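Local coordinates for protein Sec-alkylsulfatase (Pseudomonas sp., PDB 4AXH) that hydrolyses (R)-secondary alkyl sulfates with strict inversion of configuration, giving (S)-alcohols and sulfate, as a zinc-dependent homodimeric enzyme of the metallo-beta-lactamase superfamily, at residues 73-78 and 82-87; 110-115 and 244-249. One frame throughout, in Å; residues are numbered along the deposited sequence.

Interaction 1: 73-78 and 82-87; sequences GQIKNA and VVWDMG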
loop_
_atom_site.group_PDB
_atom_site.type_symbol
_atom_site.label_atom_id
_atom_site.label_comp_id
_atom_site.label_asym_id
_atom_site.label_seq_id
_atom_site.Cartn_x
_atom_site.Cartn_y
_atom_site.Cartn_z
ATOM N N GLY A 73 7.615 25.687 -30.986
ATOM C CA GLY A 73 6.566 26.672 -30.781
ATOM C C GLY A 73 5.528 26.373 -29.723
ATOM O O GLY A 73 5.782 25.639 -28.762
ATOM N N GLN A 74 4.356 26.993 -29.891
ATOM C CA GLN A 74 3.242 26.876 -28.978
ATOM C C GLN A 74 2.063 26.140 -29.627
ATOM O O GLN A 74 1.880 26.166 -30.850
ATOM C CB GLN A 74 2.729 28.271 -28.561
ATOM C CG GLN A 74 3.719 29.198 -27.895
ATOM C CD GLN A 74 3.132 30.586 -27.745
ATOM O OE1 GLN A 74 2.625 31.197 -28.701
ATOM N NE2 GLN A 74 3.199 31.124 -26.540
ATOM N N ILE A 75 1.225 25.548 -28.768
ATOM C CA ILE A 75 -0.027 24.914 -29.105
ATOM C C ILE A 75 -1.038 25.689 -28.245
ATOM O O ILE A 75 -0.840 25.834 -27.033
ATOM C CB ILE A 75 -0.012 23.395 -28.807
ATOM C CG1 ILE A 75 1.031 22.660 -29.668
ATOM C CG2 ILE A 75 -1.421 22.783 -28.985
ATOM C CD1 ILE A 75 1.368 21.253 -29.150
ATOM N N LYS A 76 -2.088 26.215 -28.873
ATOM C CA LYS A 76 -3.124 26.986 -28.191
ATOM C C LYS A 76 -4.448 26.245 -28.132
ATOM O O LYS A 76 -4.704 25.344 -28.946
ATOM C CB LYS A 76 -3.316 28.341 -28.892
ATOM C CG LYS A 76 -2.157 29.315 -28.683
ATOM C CD LYS A 76 -1.910 30.196 -29.905
ATOM C CE LYS A 76 -0.608 29.874 -30.619
ATOM N NZ LYS A 76 -0.634 28.563 -31.353
ATOM N N ASN A 77 -5.294 26.642 -27.156
ATOM C CA ASN A 77 -6.646 26.144 -26.893
ATOM C C ASN A 77 -7.604 26.852 -27.881
ATOM O O ASN A 77 -7.154 27.727 -28.629
ATOM C CB ASN A 77 -7.007 26.501 -25.435
ATOM C CG ASN A 77 -8.389 26.090 -24.994
ATOM O OD1 ASN A 77 -9.371 26.855 -25.104
ATOM N ND2 ASN A 77 -8.498 24.855 -24.528
ATOM N N ALA A 78 -8.934 26.519 -27.861
ATOM C CA ALA A 78 -9.944 27.204 -28.679
ATOM C C ALA A 78 -10.023 28.682 -28.314
ATOM O O ALA A 78 -10.058 29.536 -29.206
ATOM C CB ALA A 78 -11.295 26.559 -28.519
ATOM N N VAL A 82 -2.442 29.465 -24.267
ATOM C CA VAL A 82 -1.327 28.528 -24.449
ATOM C C VAL A 82 -1.572 27.244 -23.662
ATOM O O VAL A 82 -1.895 27.305 -22.475
ATOM C CB VAL A 82 0.072 29.159 -24.151
ATOM C CG1 VAL A 82 1.195 28.292 -24.715
ATOM C CG2 VAL A 82 0.177 30.565 -24.723
ATOM N N VAL A 83 -1.452 26.099 -24.359
ATOM C CA VAL A 83 -1.635 24.737 -23.852
ATOM C C VAL A 83 -0.265 24.083 -23.620
ATOM O O VAL A 83 -0.073 23.405 -22.605
ATOM C CB VAL A 83 -2.528 23.889 -24.828
ATOM C CG1 VAL A 83 -2.488 22.393 -24.521
ATOM C CG2 VAL A 83 -3.955 24.376 -24.800
ATOM N N TRP A 84 0.653 24.260 -24.607
ATOM C CA TRP A 84 1.978 23.680 -24.634
ATOM C C TRP A 84 2.938 24.673 -25.254
ATOM O O TRP A 84 2.715 25.116 -26.385
ATOM C CB TRP A 84 1.961 22.401 -25.485
ATOM C CG TRP A 84 3.198 21.557 -25.346
ATOM C CD1 TRP A 84 4.202 21.404 -26.260
ATOM C CD2 TRP A 84 3.559 20.753 -24.209
ATOM N NE1 TRP A 84 5.160 20.534 -25.768
ATOM C CE2 TRP A 84 4.789 20.124 -24.513
ATOM C CE3 TRP A 84 2.956 20.501 -22.966
ATOM C CZ2 TRP A 84 5.394 19.222 -23.640
ATOM C CZ3 TRP A 84 3.575 19.627 -22.090
ATOM C CH2 TRP A 84 4.768 18.987 -22.431
ATOM N N ASP A 85 4.018 25.003 -24.526
ATOM C CA ASP A 85 5.042 25.956 -24.956
ATOM C C ASP A 85 6.436 25.360 -24.775
ATOM O O ASP A 85 6.865 25.112 -23.646
ATOM C CB ASP A 85 4.900 27.287 -24.170
ATOM C CG ASP A 85 5.540 28.516 -24.805
ATOM O OD1 ASP A 85 6.256 28.357 -25.839
ATOM O OD2 ASP A 85 5.336 29.639 -24.260
ATOM N N MET A 86 7.114 25.094 -25.889
ATOM C CA MET A 86 8.476 24.551 -25.914
ATOM C C MET A 86 9.514 25.690 -25.934
ATOM O O MET A 86 10.621 25.508 -25.432
ATOM C CB MET A 86 8.672 23.617 -27.115
ATOM C CG MET A 86 8.281 22.195 -26.820
ATOM S SD MET A 86 9.339 21.358 -25.591
ATOM C CE MET A 86 10.878 21.405 -26.460
ATOM N N GLY A 87 9.117 26.856 -26.464
ATOM C CA GLY A 87 9.926 28.062 -26.532
ATOM C C GLY A 87 10.360 28.585 -25.174
ATOM O O GLY A 87 11.342 29.326 -25.093
#

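Interaction 2: 110-115 and 244-249; sequences QLNNIA and QVDSGL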
loop_
_atom_site.group_PDB
_atom_site.type_symbol
_atom_site.label_atom_id
_atom_site.label_comp_id
_atom_site.label_asym_id
_atom_site.label_seq_id
_atom_site.Cartn_x
_atom_site.Cartn_y
_atom_site.Cartn_z
ATOM N N GLN A 110 17.691 18.706 -21.378
ATOM C CA GLN A 110 18.172 18.926 -22.748
ATOM C C GLN A 110 17.679 17.888 -23.700
ATOM O O GLN A 110 17.371 18.227 -24.839
ATOM C CB GLN A 110 19.703 18.983 -22.821
ATOM C CG GLN A 110 20.312 20.247 -22.230
ATOM C CD GLN A 110 21.793 20.241 -22.456
ATOM O OE1 GLN A 110 22.536 19.490 -21.824
ATOM N NE2 GLN A 110 22.236 21.024 -23.416
ATOM N N LEU A 111 17.628 16.627 -23.257
ATOM C CA LEU A 111 17.160 15.520 -24.074
ATOM C C LEU A 111 15.671 15.683 -24.355
ATOM O O LEU A 111 15.235 15.565 -25.494
ATOM C CB LEU A 111 17.458 14.183 -23.372
ATOM C CG LEU A 111 18.908 13.650 -23.459
ATOM C CD1 LEU A 111 19.209 12.672 -22.343
ATOM C CD2 LEU A 111 19.160 12.980 -24.757
ATOM N N ASN A 112 14.908 16.038 -23.324
ATOM C CA ASN A 112 13.456 16.233 -23.366
ATOM C C ASN A 112 13.025 17.434 -24.213
ATOM O O ASN A 112 11.824 17.633 -24.430
ATOM C CB ASN A 112 12.878 16.286 -21.928
ATOM C CG ASN A 112 12.793 14.939 -21.255
ATOM O OD1 ASN A 112 12.602 13.916 -21.908
ATOM N ND2 ASN A 112 12.905 14.904 -19.928
ATOM N N ASN A 113 14.004 18.215 -24.695
ATOM C CA ASN A 113 13.825 19.373 -25.565
ATOM C C ASN A 113 13.810 18.939 -27.018
ATOM O O ASN A 113 13.312 19.685 -27.869
ATOM C CB ASN A 113 14.926 20.396 -25.358
ATOM C CG ASN A 113 14.804 21.240 -24.140
ATOM O OD1 ASN A 113 15.679 21.257 -23.290
ATOM N ND2 ASN A 113 13.819 22.075 -24.100
ATOM N N ILE A 114 14.365 17.736 -27.315
ATOM C CA ILE A 114 14.389 17.184 -28.676
ATOM C C ILE A 114 12.965 16.782 -29.050
ATOM O O ILE A 114 12.546 15.648 -28.802
ATOM C CB ILE A 114 15.510 16.115 -28.930
ATOM C CG1 ILE A 114 16.912 16.738 -28.704
ATOM C CG2 ILE A 114 15.448 15.573 -30.369
ATOM C CD1 ILE A 114 17.856 15.945 -27.825
ATOM N N ALA A 115 12.203 17.782 -29.559
ATOM C CA ALA A 115 10.779 17.661 -29.905
ATOM C C ALA A 115 10.506 17.675 -31.405
ATOM O O ALA A 115 11.272 18.268 -32.179
ATOM C CB ALA A 115 9.982 18.764 -29.233
ATOM N N GLN A 244 11.459 26.230 -12.860
ATOM C CA GLN A 244 11.077 24.990 -13.527
ATOM C C GLN A 244 11.926 24.709 -14.754
ATOM O O GLN A 244 12.026 25.558 -15.630
ATOM C CB GLN A 244 9.595 25.010 -13.901
ATOM C CG GLN A 244 8.897 23.650 -13.772
ATOM C CD GLN A 244 8.924 22.868 -15.054
ATOM O OE1 GLN A 244 9.049 23.412 -16.160
ATOM N NE2 GLN A 244 8.795 21.577 -14.936
ATOM N N VAL A 245 12.548 23.520 -14.825
ATOM C CA VAL A 245 13.393 23.184 -15.967
ATOM C C VAL A 245 12.953 21.947 -16.761
ATOM O O VAL A 245 13.172 21.899 -17.974
ATOM C CB VAL A 245 14.916 23.149 -15.650
ATOM C CG1 VAL A 245 15.416 24.500 -15.174
ATOM C CG2 VAL A 245 15.281 22.048 -14.659
ATOM N N ASP A 246 12.377 20.934 -16.075
ATOM C CA ASP A 246 11.984 19.659 -16.671
ATOM C C ASP A 246 11.102 18.861 -15.710
ATOM O O ASP A 246 11.012 19.186 -14.522
ATOM C CB ASP A 246 13.264 18.837 -16.999
ATOM C CG ASP A 246 13.061 17.719 -17.996
ATOM O OD1 ASP A 246 12.693 18.016 -19.148
ATOM O OD2 ASP A 246 13.325 16.546 -17.637
ATOM N N SER A 247 10.475 17.790 -16.229
ATOM C CA SER A 247 9.658 16.900 -15.413
ATOM C C SER A 247 10.056 15.412 -15.553
ATOM O O SER A 247 9.249 14.516 -15.274
ATOM C CB SER A 247 8.166 17.153 -15.608
ATOM O OG SER A 247 7.779 18.364 -14.977
ATOM N N GLY A 248 11.327 15.179 -15.896
ATOM C CA GLY A 248 11.919 13.853 -15.972
ATOM C C GLY A 248 11.555 13.110 -17.219
ATOM O O GLY A 248 12.414 12.904 -18.071
ATOM N N LEU A 249 10.282 12.719 -17.340
ATOM C CA LEU A 249 9.792 11.984 -18.504
ATOM C C LEU A 249 9.174 12.880 -19.562
ATOM O O LEU A 249 8.670 12.382 -20.579
ATOM C CB LEU A 249 8.803 10.884 -18.080
ATOM C CG LEU A 249 9.300 9.862 -17.088
ATOM C CD1 LEU A 249 8.158 8.979 -16.637
ATOM C CD2 LEU A 249 10.438 9.033 -17.681
#

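Interaction 1: 73-78 and 82-87
Ile75 and Trp84 lie side by side on the buried face of two antiparallel strands, CD1 of Ile75 resting 3.9 Å from CB of Trp84. Chi1 (-63°) sets CG1 of Ile75 beside the backbone N, and the extended chi2 (164°) then carries CD1 to the root of the indole; the ring itself leads away and its NE1 donates to the carbonyl O of Gly129. Thr155 and Ala158 of helix 153-164 touch Ile75 on this face. The backbones pair through Ile75 N and Trp84 O at 2.8 Å, and Met86 N bonds to Gly73 O at 3.2 Å. Strand 82-85 of this beta hairpin carries a classic bulge, Val83 and Trp84 both facing Ile75, whose O takes Val83 N at 2.8 Å and Trp84 N at 3.3 Å. CB of Val83 leans on the same carbonyl, and its CG2 extends to the backbone N of Asn77. The other face is looser and more open to solvent. There Gln74 and Asp85 run alongside each other, amide and carboxylate planes 57° apart, joined by a weak hydrogen bond from NE2 of Gln74 to OD2 of Asp85 (3.5 Å), while CG2 of Val82 meets that same NE2 at 3.6 Å.

Interaction 2: 110-115 and 244-249
An Asx turn at Asp246, in the long loop between helix 222-233 and strand 266-268, receives the side chain of Asn112, which belongs to a type I turn from Leu111 to Ile114 on the segment that follows from helix 103-111. One nitrogen does the work: ND2 of Asn112 gives one N-H to OD2 of Asp246 at 2.8 Å and the other to the carbonyl O of Gly248, also at 2.8 Å. The N-H on OD2 leans weakly on OD1 of Asp246 as well, 3.2 Å from ND2, so the carboxylate is met in a bifurcated way. Amide and carboxylate are nearly coplanar, 17° apart, and OD2 is met through its syn lone pair. Gly248 O also lies close to the amide plane, yet ND2 stands well above the plane of that carbonyl. With CG anti to the carbonyl carbon (chi1 -75°), the Asn112 amide extends across to the loop. The turn is closed by Gly248 N, which approaches OD2 of Asp246 from above the carboxylate plane at 3.0 Å. OD1 also forms a salt bridge with NZ of Lys251. Leu249, next in the loop, has its side chain about 4 Å from those of the zinc ligand His355 and the sulfate-binding Tyr417. In this buried setting the two N-H donors on OD2 and the lysine on OD1 would be expected to stabilise a charged carboxylate, while the bonds to Asp246 and Gly248 fix the rotation of the Asn112 amide.

Overall arrangement
Interaction 1 is a local hairpin, its segments three residues apart in the chain, whereas interaction 2 joins segments over a hundred residues apart. The hairpin is only partly buried: backbone pairing runs along it, with apolar packing on one face and polar side chains on the other. The four residues meeting in interaction 2 are all buried, and the contact is almost wholly polar, centred on one amide and one carboxylate. Strand 82-85 and helix 103-111 follow each other in the chain, and the contacts, centres about 16 Å apart, touch where CE of Met86 packs against O of Asn113 and CB of Ala115. The side chains of Leu249 and Trp84 lie about 6 and 11 Å from a zinc ion.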